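Local coordinates for protein C-domain type II peptide synthetase (Streptomyces globisporus, PDB 4ZNM) that is a condensation-domain protein of a type II peptide synthetase, from the CoA-dependent acyltransferase clan, at residues 372-377 with 411-416; 290-295 with 311-316. One frame throughout, in Å; residues are numbered along the deposited sequence.

Contact 1 of 2, residues 372-377 with 411-416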
ATOM      1  N   GLN A 372       7.791  -1.257  -2.161  1.00 22.48           N
ATOM      2  CA  GLN A 372       7.351  -0.283  -1.165  1.00 30.28           C
ATOM      3  C   GLN A 372       7.322  -0.811   0.241  1.00 29.28           C
ATOM      4  O   GLN A 372       7.032  -1.967   0.474  1.00 29.68           O
ATOM      5  CB  GLN A 372       5.943   0.249  -1.493  1.00 30.89           C
ATOM      6  CG  GLN A 372       4.758  -0.499  -0.952  1.00 45.33           C
ATOM      7  CD  GLN A 372       3.468   0.293  -1.103  1.00 54.96           C
ATOM      8  OE1 GLN A 372       2.568  -0.127  -1.809  1.00 62.75           O
ATOM      9  NE2 GLN A 372       3.373   1.434  -0.426  1.00 60.59           N
ATOM     10  N   ALA A 373       7.555   0.096   1.171  1.00 32.57           N
ATOM     11  CA  ALA A 373       7.267  -0.137   2.572  1.00 30.59           C
ATOM     12  C   ALA A 373       5.894   0.445   2.853  1.00 27.85           C
ATOM     13  O   ALA A 373       5.584   1.552   2.467  1.00 27.77           O
ATOM     14  CB  ALA A 373       8.346   0.509   3.469  1.00 31.63           C
ATOM     15  N   VAL A 374       5.062  -0.321   3.525  1.00 29.17           N
ATOM     16  CA  VAL A 374       3.789   0.168   3.997  1.00 30.54           C
ATOM     17  C   VAL A 374       4.023   1.265   5.016  1.00 30.40           C
ATOM     18  O   VAL A 374       4.793   1.098   5.960  1.00 28.24           O
ATOM     19  CB  VAL A 374       2.958  -0.972   4.622  1.00 36.50           C
ATOM     20  CG1 VAL A 374       1.666  -0.435   5.194  1.00 45.68           C
ATOM     21  CG2 VAL A 374       2.648  -2.010   3.598  1.00 35.34           C
ATOM     22  N   HIS A 375       3.335   2.378   4.830  1.00 26.21           N
ATOM     23  CA  HIS A 375       3.450   3.513   5.726  1.00 32.04           C
ATOM     24  C   HIS A 375       2.205   3.606   6.602  1.00 30.27           C
ATOM     25  O   HIS A 375       1.092   3.856   6.134  1.00 31.35           O
ATOM     26  CB  HIS A 375       3.653   4.801   4.927  1.00 32.89           C
ATOM     27  CG  HIS A 375       3.695   6.028   5.775  1.00 62.67           C
ATOM     28  ND1 HIS A 375       4.825   6.435   6.454  1.00 72.31           N
ATOM     29  CD2 HIS A 375       2.736   6.941   6.060  1.00 78.46           C
ATOM     30  CE1 HIS A 375       4.558   7.542   7.126  1.00 78.98           C
ATOM     31  NE2 HIS A 375       3.296   7.870   6.903  1.00 79.99           N
ATOM     32  N   ALA A 376       2.391   3.379   7.884  1.00 33.63           N
ATOM     33  CA  ALA A 376       1.275   3.369   8.811  1.00 46.68           C
ATOM     34  C   ALA A 376       1.788   3.785  10.183  1.00 51.56           C
ATOM     35  O   ALA A 376       2.917   3.468  10.529  1.00 47.59           O
ATOM     36  CB  ALA A 376       0.635   1.988   8.857  1.00 48.94           C
ATOM     37  N   PRO A 377       0.973   4.511  10.961  1.00 66.78           N
ATOM     38  CA  PRO A 377       1.503   4.956  12.256  1.00 70.96           C
ATOM     39  C   PRO A 377       2.066   3.797  13.096  1.00 65.57           C
ATOM     40  O   PRO A 377       1.637   2.635  12.954  1.00 56.63           O
ATOM     41  CB  PRO A 377       0.286   5.600  12.927  1.00 72.54           C
ATOM     42  CG  PRO A 377      -0.582   6.019  11.801  1.00 66.70           C
ATOM     43  CD  PRO A 377      -0.414   4.955  10.759  1.00 65.03           C
ATOM     44  N   LEU A 411       3.890  -5.426  -7.725  1.00 20.75           N
ATOM     45  CA  LEU A 411       4.052  -4.646  -6.527  1.00 18.30           C
ATOM     46  C   LEU A 411       4.557  -5.508  -5.364  1.00 24.32           C
ATOM     47  O   LEU A 411       3.949  -6.526  -5.014  1.00 19.26           O
ATOM     48  CB  LEU A 411       2.753  -3.978  -6.155  1.00 18.88           C
ATOM     49  CG  LEU A 411       2.739  -3.215  -4.844  1.00 25.49           C
ATOM     50  CD1 LEU A 411       3.689  -2.083  -4.954  1.00 21.42           C
ATOM     51  CD2 LEU A 411       1.354  -2.694  -4.547  1.00 28.86           C
ATOM     52  N   TRP A 412       5.678  -5.090  -4.783  1.00 21.64           N
ATOM     53  CA  TRP A 412       6.147  -5.659  -3.515  1.00 19.29           C
ATOM     54  C   TRP A 412       5.753  -4.712  -2.414  1.00 23.96           C
ATOM     55  O   TRP A 412       6.062  -3.532  -2.469  1.00 22.72           O
ATOM     56  CB  TRP A 412       7.654  -5.844  -3.483  1.00 20.42           C
ATOM     57  CG  TRP A 412       8.239  -6.684  -4.516  1.00 21.88           C
ATOM     58  CD1 TRP A 412       8.386  -6.374  -5.821  1.00 21.45           C
ATOM     59  CD2 TRP A 412       8.836  -7.969  -4.334  1.00 20.05           C
ATOM     60  NE1 TRP A 412       9.014  -7.398  -6.477  1.00 20.75           N
ATOM     61  CE2 TRP A 412       9.303  -8.386  -5.580  1.00 24.20           C
ATOM     62  CE3 TRP A 412       9.019  -8.803  -3.227  1.00 24.41           C
ATOM     63  CZ2 TRP A 412       9.941  -9.621  -5.766  1.00 29.48           C
ATOM     64  CZ3 TRP A 412       9.638 -10.013  -3.411  1.00 26.02           C
ATOM     65  CH2 TRP A 412      10.102 -10.406  -4.663  1.00 24.81           C
ATOM     66  N   SER A 413       5.082  -5.235  -1.402  1.00 29.80           N
ATOM     67  CA  SER A 413       4.554  -4.440  -0.299  1.00 32.45           C
ATOM     68  C   SER A 413       5.025  -5.065   1.022  1.00 32.75           C
ATOM     69  O   SER A 413       4.583  -6.159   1.366  1.00 29.42           O
ATOM     70  CB  SER A 413       3.023  -4.394  -0.377  1.00 38.36           C
ATOM     71  OG  SER A 413       2.457  -3.614   0.668  1.00 45.42           O
ATOM     72  N   ILE A 414       5.928  -4.379   1.726  1.00 29.26           N
ATOM     73  CA  ILE A 414       6.550  -4.887   2.942  1.00 29.37           C
ATOM     74  C   ILE A 414       6.049  -4.127   4.164  1.00 29.98           C
ATOM     75  O   ILE A 414       6.254  -2.912   4.234  1.00 25.71           O
ATOM     76  CB  ILE A 414       8.077  -4.744   2.905  1.00 39.48           C
ATOM     77  CG1 ILE A 414       8.661  -5.236   1.576  1.00 47.79           C
ATOM     78  CG2 ILE A 414       8.699  -5.462   4.082  1.00 41.90           C
ATOM     79  CD1 ILE A 414       8.507  -6.676   1.340  1.00 52.86           C
ATOM     80  N   HIS A 415       5.455  -4.813   5.148  1.00 25.37           N
ATOM     81  CA  HIS A 415       5.211  -4.184   6.443  1.00 25.01           C
ATOM     82  C   HIS A 415       6.332  -4.533   7.409  1.00 25.54           C
ATOM     83  O   HIS A 415       6.611  -5.696   7.649  1.00 24.27           O
ATOM     84  CB  HIS A 415       3.863  -4.597   7.048  1.00 35.20           C
ATOM     85  CG  HIS A 415       3.640  -4.042   8.415  1.00 50.90           C
ATOM     86  ND1 HIS A 415       3.664  -4.825   9.553  1.00 49.67           N
ATOM     87  CD2 HIS A 415       3.438  -2.772   8.835  1.00 60.93           C
ATOM     88  CE1 HIS A 415       3.466  -4.061  10.611  1.00 55.45           C
ATOM     89  NE2 HIS A 415       3.327  -2.811  10.204  1.00 55.66           N
ATOM     90  N   ILE A 416       6.952  -3.508   7.980  1.00 27.12           N
ATOM     91  CA  ILE A 416       8.080  -3.690   8.885  1.00 29.98           C
ATOM     92  C   ILE A 416       7.610  -3.381  10.301  1.00 32.59           C
ATOM     93  O   ILE A 416       7.296  -2.251  10.640  1.00 32.84           O
ATOM     94  CB  ILE A 416       9.260  -2.817   8.468  1.00 35.35           C
ATOM     95  CG1 ILE A 416       9.757  -3.280   7.098  1.00 49.32           C
ATOM     96  CG2 ILE A 416      10.384  -2.891   9.504  1.00 34.59           C
ATOM     97  CD1 ILE A 416      10.485  -2.233   6.340  1.00 66.36           C
TER
HETATM   98  O   HOH W   1       6.439  -0.749   7.001  1.00 33.64           O

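Contact 2 of 2, residues 290-295 with 311-316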
ATOM      1  N   THR A 290      16.911   1.706 -11.889  1.00 26.22           N
ATOM      2  CA  THR A 290      15.881   2.608 -11.420  1.00 25.20           C
ATOM      3  C   THR A 290      14.605   1.820 -11.093  1.00 24.33           C
ATOM      4  O   THR A 290      14.002   1.203 -11.969  1.00 24.28           O
ATOM      5  CB  THR A 290      15.547   3.707 -12.467  1.00 25.17           C
ATOM      6  OG1 THR A 290      16.712   4.478 -12.769  1.00 30.46           O
ATOM      7  CG2 THR A 290      14.480   4.625 -11.942  1.00 24.23           C
ATOM      8  N   VAL A 291      14.197   1.899  -9.839  1.00 23.74           N
ATOM      9  CA  VAL A 291      13.018   1.188  -9.315  1.00 24.21           C
ATOM     10  C   VAL A 291      12.205   2.175  -8.494  1.00 23.29           C
ATOM     11  O   VAL A 291      12.744   2.857  -7.634  1.00 23.58           O
ATOM     12  CB  VAL A 291      13.403  -0.043  -8.471  1.00 28.23           C
ATOM     13  CG1 VAL A 291      12.142  -0.718  -7.858  1.00 25.40           C
ATOM     14  CG2 VAL A 291      14.136  -1.044  -9.324  1.00 30.90           C
ATOM     15  N   PRO A 292      10.908   2.262  -8.760  1.00 22.98           N
ATOM     16  CA  PRO A 292      10.098   3.185  -7.978  1.00 23.96           C
ATOM     17  C   PRO A 292       9.683   2.572  -6.653  1.00 27.40           C
ATOM     18  O   PRO A 292       9.558   1.340  -6.522  1.00 24.44           O
ATOM     19  CB  PRO A 292       8.855   3.417  -8.861  1.00 28.19           C
ATOM     20  CG  PRO A 292       8.785   2.230  -9.730  1.00 31.37           C
ATOM     21  CD  PRO A 292      10.160   1.706  -9.905  1.00 23.98           C
ATOM     22  N   THR A 293       9.502   3.441  -5.672  1.00 25.77           N
ATOM     23  CA  THR A 293       8.846   3.070  -4.437  1.00 24.37           C
ATOM     24  C   THR A 293       7.610   3.937  -4.367  1.00 26.12           C
ATOM     25  O   THR A 293       7.416   4.790  -5.237  1.00 24.09           O
ATOM     26  CB  THR A 293       9.768   3.299  -3.194  1.00 23.83           C
ATOM     27  OG1 THR A 293       9.220   2.626  -2.050  1.00 26.91           O
ATOM     28  CG2 THR A 293       9.918   4.781  -2.880  1.00 27.39           C
ATOM     29  N   PHE A 294       6.789   3.735  -3.339  1.00 24.49           N
ATOM     30  CA  PHE A 294       5.752   4.704  -2.980  1.00 28.21           C
ATOM     31  C   PHE A 294       6.178   5.322  -1.669  1.00 28.14           C
ATOM     32  O   PHE A 294       6.400   4.613  -0.671  1.00 27.76           O
ATOM     33  CB  PHE A 294       4.361   4.070  -2.795  1.00 22.60           C
ATOM     34  CG  PHE A 294       3.612   3.836  -4.052  1.00 25.20           C
ATOM     35  CD1 PHE A 294       3.009   4.887  -4.721  1.00 26.52           C
ATOM     36  CD2 PHE A 294       3.433   2.548  -4.525  1.00 27.33           C
ATOM     37  CE1 PHE A 294       2.271   4.671  -5.858  1.00 27.89           C
ATOM     38  CE2 PHE A 294       2.714   2.311  -5.670  1.00 27.42           C
ATOM     39  CZ  PHE A 294       2.131   3.376  -6.357  1.00 29.78           C
ATOM     40  N   SER A 295       6.286   6.641  -1.639  1.00 22.09           N
ATOM     41  CA  SER A 295       6.517   7.290  -0.365  1.00 23.37           C
ATOM     42  C   SER A 295       5.182   7.378   0.380  1.00 22.62           C
ATOM     43  O   SER A 295       4.132   7.186  -0.219  1.00 25.93           O
ATOM     44  CB  SER A 295       7.113   8.672  -0.573  1.00 26.81           C
ATOM     45  OG  SER A 295       6.099   9.532  -1.064  1.00 31.67           O
ATOM     46  N   ILE A 311      -0.197   8.481  -0.997  1.00 21.78           N
ATOM     47  CA  ILE A 311       1.083   7.891  -1.355  1.00 19.90           C
ATOM     48  C   ILE A 311       1.565   8.450  -2.700  1.00 20.45           C
ATOM     49  O   ILE A 311       0.759   8.885  -3.532  1.00 22.66           O
ATOM     50  CB  ILE A 311       1.017   6.361  -1.378  1.00 21.10           C
ATOM     51  CG1 ILE A 311      -0.078   5.866  -2.317  1.00 27.39           C
ATOM     52  CG2 ILE A 311       0.848   5.827   0.061  1.00 24.07           C
ATOM     53  CD1 ILE A 311      -0.143   4.327  -2.396  1.00 32.58           C
ATOM     54  N   ASN A 312       2.876   8.436  -2.905  1.00 24.49           N
ATOM     55  CA  ASN A 312       3.468   9.098  -4.081  1.00 22.74           C
ATOM     56  C   ASN A 312       4.564   8.221  -4.717  1.00 25.43           C
ATOM     57  O   ASN A 312       5.481   7.755  -4.066  1.00 22.84           O
ATOM     58  CB  ASN A 312       4.011  10.459  -3.676  1.00 23.52           C
ATOM     59  CG  ASN A 312       4.608  11.222  -4.834  1.00 20.95           C
ATOM     60  OD1 ASN A 312       4.025  11.295  -5.932  1.00 24.25           O
ATOM     61  ND2 ASN A 312       5.778  11.796  -4.599  1.00 23.11           N
ATOM     62  N   PHE A 313       4.379   7.950  -5.996  1.00 22.11           N
ATOM     63  CA  PHE A 313       5.304   7.181  -6.827  1.00 21.77           C
ATOM     64  C   PHE A 313       6.626   7.941  -6.912  1.00 23.46           C
ATOM     65  O   PHE A 313       6.645   9.108  -7.297  1.00 25.89           O
ATOM     66  CB  PHE A 313       4.623   7.001  -8.199  1.00 28.16           C
ATOM     67  CG  PHE A 313       5.272   6.031  -9.137  1.00 24.48           C
ATOM     68  CD1 PHE A 313       4.867   4.701  -9.180  1.00 34.48           C
ATOM     69  CD2 PHE A 313       6.232   6.478 -10.051  1.00 29.13           C
ATOM     70  CE1 PHE A 313       5.406   3.816 -10.103  1.00 29.61           C
ATOM     71  CE2 PHE A 313       6.782   5.604 -10.973  1.00 33.61           C
ATOM     72  CZ  PHE A 313       6.357   4.267 -10.999  1.00 34.17           C
ATOM     73  N   LEU A 314       7.716   7.305  -6.494  1.00 25.06           N
ATOM     74  CA  LEU A 314       8.976   7.998  -6.255  1.00 23.28           C
ATOM     75  C   LEU A 314      10.145   7.196  -6.854  1.00 24.99           C
ATOM     76  O   LEU A 314      10.500   6.127  -6.348  1.00 29.25           O
ATOM     77  CB  LEU A 314       9.190   8.200  -4.757  1.00 25.98           C
ATOM     78  CG  LEU A 314      10.505   8.863  -4.339  1.00 31.05           C
ATOM     79  CD1 LEU A 314      10.579  10.293  -4.876  1.00 24.31           C
ATOM     80  CD2 LEU A 314      10.702   8.824  -2.818  1.00 28.79           C
ATOM     81  N   PRO A 315      10.736   7.688  -7.946  1.00 25.46           N
ATOM     82  CA  PRO A 315      11.753   6.834  -8.578  1.00 26.12           C
ATOM     83  C   PRO A 315      13.110   6.909  -7.884  1.00 22.74           C
ATOM     84  O   PRO A 315      13.599   7.993  -7.564  1.00 29.41           O
ATOM     85  CB  PRO A 315      11.818   7.366 -10.011  1.00 28.47           C
ATOM     86  CG  PRO A 315      11.228   8.733  -9.961  1.00 35.27           C
ATOM     87  CD  PRO A 315      10.267   8.764  -8.832  1.00 32.44           C
ATOM     88  N   LEU A 316      13.689   5.736  -7.646  1.00 24.13           N
ATOM     89  CA  LEU A 316      14.973   5.601  -6.947  1.00 23.19           C
ATOM     90  C   LEU A 316      15.987   5.037  -7.916  1.00 27.35           C
ATOM     91  O   LEU A 316      15.878   3.875  -8.302  1.00 25.91           O
ATOM     92  CB  LEU A 316      14.841   4.677  -5.728  1.00 22.42           C
ATOM     93  CG  LEU A 316      13.813   5.127  -4.698  1.00 22.57           C
ATOM     94  CD1 LEU A 316      13.726   4.207  -3.516  1.00 30.40           C
ATOM     95  CD2 LEU A 316      14.083   6.533  -4.229  1.00 26.37           C
TER

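Contact 1 of 2, residues 372-377 with 411-416
The carbonyl oxygen of Ile414 takes two donors from the neighbouring strand: Val374 N hydrogen-bonds to Ile414 O at 2.9 Å from above the carbonyl plane, and the CA-H of Ala373 makes a softer contact with the same oxygen at 3.4 Å. Ile414 N turns back to Gln372 O (2.9 Å) in a nearly straight bond. Both backbone groups of Ile414 therefore bracket Ala373, the pattern of parallel strands, and Gln372 N to Trp412 O extends the ladder. Beyond Val374 the chains stay linked through a water that donates to Val374 O and accepts from Ile416 N (3.0 Å).

On the face of Gln372 and Ser413, CG2 of Val374 closes on the hydroxyl OG of Ser413 at 3.3 Å. The glutamine's CG stands between its own backbone N and carbonyl carbon (chi1 89°) and comes to 3.6 Å from Trp412 O; the extended chain then brings OE1 to both methyls of Leu411, CD1 and CD2, each 3.9 Å away.

Ala373 and Ile414 face helix 268-284, resting on Phe269 and Met272 respectively. Strand 410-416 lies between strand 366-373 and the antiparallel strand 422-429, and Trp412 is packed among the rings of Tyr276, Phe441 and Tyr445, while Trp394 stacks on His415.

Contact 2 of 2, residues 290-295 with 311-316
Pro292 lies alongside Phe313 and points the same way. Pro292 CB lies over one face of the Phe313 ring, 3.7 Å from its centroid and 23° off the normal, offset toward the rim, with CZ the nearest atom at 3.4 Å. The edge of the Phe313 ring is turned to the face of Phe294 in a T-shaped pair, ring centres 5.9 Å apart and planes at 78°. This buried end of the row is also backed by Phe26, Phe347 and Ile368.

The row thins toward the partly exposed end. Ile311 CD1 sits over the opposite face of the Phe294 ring, offset toward the rim, and comes no nearer than 4.0 Å to Phe294 CD1.

The backbones form a two-stranded antiparallel ribbon, joined by a long connection without helix or strand. In this condensation domain it packs against strand 366-373 of the five-stranded sheet, with a backbone bond joining Pro292 to Phe371, and helix 339-342 touches Leu314 and Leu316. Val291 with Leu316, Thr293 with Leu314 and Ser295 with Asn312 are hydrogen-bonded pairs, each joined by two bonds; Leu314 N to Thr293 O is short at 2.8 Å, whereas Asn312 N to Ser295 O stretches to 3.2 Å.

The ribbon's other face is mixed: the methyl contact of Thr293 CG2 with Leu316 CD1 (3.9 Å) is looser than the proline-ring one, while Thr293 OG1 turns to Phe371 O, and Ser295 OG and Asn312 ND2 to Glu344.

Overall arrangement
Contact 2 is the more deeply buried pairing, although contact 1 lies closer to the centre of the chain and is only partly buried. Contact 1 joins parallel neighbours within a five-stranded mixed sheet; contact 2 forms a two-stranded antiparallel ribbon that lies against strand 366-373 and is tied to it at Phe371. Their chemistry differs accordingly: contact 1 relies on three backbone bonds and a bridging water with modest side-chain packing, contact 2 on six backbone bonds and an aromatic and proline row. They meet through Gln372, whose CA packs 3.6 Å from Thr293 OG1 and whose NE2 lies 3.7 Å from Phe294 CB. Helix 268-284 packs against both, with Phe269 touching Ala373, Ile416 and Thr293.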